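Local coordinates for protein alpha-galactosidase (Thermus thermophilus, PDB 6LCJ) that probably hydrolyses alpha-galactosidic linkages as a thermostable glycoside hydrolase of family GH36 that assembles into a hexamer, at residues D197-Q200 and D205-P208. Sequence-based numbering, arbitrary orientation.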
loop_
_atom_site.group_PDB
_atom_site.type_symbol
_atom_site.label_atom_id
_atom_site.label_comp_id
_atom_site.label_asym_id
_atom_site.label_seq_id
_atom_site.Cartn_x
_atom_site.Cartn_y
_atom_site.Cartn_z
ATOM N N ASP E 197 43.279 -13.308 -9.343
ATOM C CA ASP E 197 42.829 -12.935 -8.012
ATOM C C ASP E 197 43.296 -13.970 -6.999
ATOM O O ASP E 197 43.244 -15.175 -7.255
ATOM C CB ASP E 197 41.303 -12.817 -8.040
ATOM C CG ASP E 197 40.699 -12.340 -6.738
ATOM O OD1 ASP E 197 41.413 -11.828 -5.851
ATOM O OD2 ASP E 197 39.460 -12.461 -6.615
ATOM N N GLY E 198 43.815 -13.487 -5.866
ATOM C CA GLY E 198 44.273 -14.356 -4.802
ATOM C C GLY E 198 45.684 -14.106 -4.295
ATOM O O GLY E 198 46.086 -14.678 -3.278
ATOM N N TRP E 199 46.460 -13.283 -4.996
ATOM C CA TRP E 199 47.813 -12.974 -4.545
ATOM C C TRP E 199 47.880 -11.796 -3.576
ATOM O O TRP E 199 48.859 -11.688 -2.833
ATOM C CB TRP E 199 48.720 -12.679 -5.740
ATOM C CG TRP E 199 48.339 -11.431 -6.477
ATOM C CD1 TRP E 199 47.454 -11.330 -7.512
ATOM C CD2 TRP E 199 48.825 -10.105 -6.234
ATOM N NE1 TRP E 199 47.356 -10.024 -7.929
ATOM C CE2 TRP E 199 48.192 -9.251 -7.168
ATOM C CE3 TRP E 199 49.731 -9.555 -5.319
ATOM C CZ2 TRP E 199 48.439 -7.878 -7.212
ATOM C CZ3 TRP E 199 49.982 -8.194 -5.372
ATOM C CH2 TRP E 199 49.335 -7.370 -6.312
ATOM N N GLN E 200 46.866 -10.935 -3.551
ATOM C CA GLN E 200 46.896 -9.663 -2.838
ATOM C C GLN E 200 46.401 -9.803 -1.397
ATOM O O GLN E 200 45.733 -10.770 -1.027
ATOM C CB GLN E 200 46.054 -8.621 -3.584
ATOM C CG GLN E 200 44.543 -8.819 -3.471
ATOM C CD GLN E 200 43.996 -9.971 -4.339
ATOM O OE1 GLN E 200 44.745 -10.709 -4.979
ATOM N NE2 GLN E 200 42.683 -10.115 -4.357
ATOM N N ASP E 205 44.837 -3.010 -1.160
ATOM C CA ASP E 205 46.122 -3.399 -0.575
ATOM C C ASP E 205 46.804 -4.396 -1.520
ATOM O O ASP E 205 46.867 -5.599 -1.251
ATOM C CB ASP E 205 45.910 -3.983 0.827
ATOM C CG ASP E 205 47.210 -4.102 1.626
ATOM O OD1 ASP E 205 48.291 -3.775 1.081
ATOM O OD2 ASP E 205 47.140 -4.539 2.796
ATOM N N TRP E 206 47.304 -3.881 -2.642
ATOM C CA TRP E 206 47.890 -4.684 -3.714
ATOM C C TRP E 206 49.355 -4.987 -3.396
ATOM O O TRP E 206 50.297 -4.470 -4.002
ATOM C CB TRP E 206 47.725 -3.965 -5.044
ATOM C CG TRP E 206 46.282 -3.747 -5.311
ATOM C CD1 TRP E 206 45.576 -2.585 -5.157
ATOM C CD2 TRP E 206 45.337 -4.744 -5.715
ATOM N NE1 TRP E 206 44.256 -2.793 -5.470
ATOM C CE2 TRP E 206 44.082 -4.113 -5.814
ATOM C CE3 TRP E 206 45.433 -6.111 -6.008
ATOM C CZ2 TRP E 206 42.929 -4.803 -6.195
ATOM C CZ3 TRP E 206 44.296 -6.790 -6.378
ATOM C CH2 TRP E 206 43.058 -6.139 -6.475
ATOM N N GLU E 207 49.515 -5.851 -2.401
ATOM C CA GLU E 207 50.778 -6.336 -1.890
ATOM C C GLU E 207 50.573 -7.803 -1.557
ATOM O O GLU E 207 49.461 -8.209 -1.190
ATOM C CB GLU E 207 51.227 -5.561 -0.637
ATOM C CG GLU E 207 51.695 -4.132 -0.897
ATOM C CD GLU E 207 52.960 -4.074 -1.734
ATOM O OE1 GLU E 207 53.847 -4.939 -1.546
ATOM O OE2 GLU E 207 53.073 -3.165 -2.584
ATOM N N PRO E 208 51.609 -8.624 -1.701
ATOM C CA PRO E 208 51.415 -10.073 -1.566
ATOM C C PRO E 208 51.028 -10.473 -0.152
ATOM O O PRO E 208 51.610 -10.010 0.828
ATOM C CB PRO E 208 52.776 -10.658 -1.961
ATOM C CG PRO E 208 53.733 -9.489 -2.029
ATOM C CD PRO E 208 52.905 -8.280 -2.306
#
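The side chains of Trp-199 and Trp-206 cross at about a right angle, their six-membered rings oblique to each other at 43°, and CZ2 of Trp-199 meets CE3 of Trp-206 at 3.7 Å. Gln-200 touches both: its CB lies over the centre of the Trp-199 ring, while its chain, bent at chi2 (-75°), runs alongside Trp-206, bringing CG within 3.6 Å of Trp-206 CZ3. The bend also delivers the amide to its own loop, where NE2 donates to Asp-197 OD1 at 2.6 Å, in the amide plane and nearly straight, and OE1 receives the N-H of Gly-198. This loop follows strand 192-195 of the parallel barrel of the melibiase-type catalytic domain, and the chain then comes back past it, Gln-200 and Pro-208 forming an antiparallel non-hydrogen-bonded pair whose side chains diverge. CA-H...O contacts join the backbones, Pro-208 CA to Trp-199 O at 3.3 Å and Gln-200 CA to Glu-207 O at 3.4 Å. An alanine in place of Gln-200 would keep the CB contacts but would probably leave Asp-197 OD1 and Gly-198 N without this partner and remove the packing of CG and the amide on Trp-206 CZ3. Phe-234 packs against both indoles, and Trp-199 NE1 bonds to the carbonyl of Trp-233.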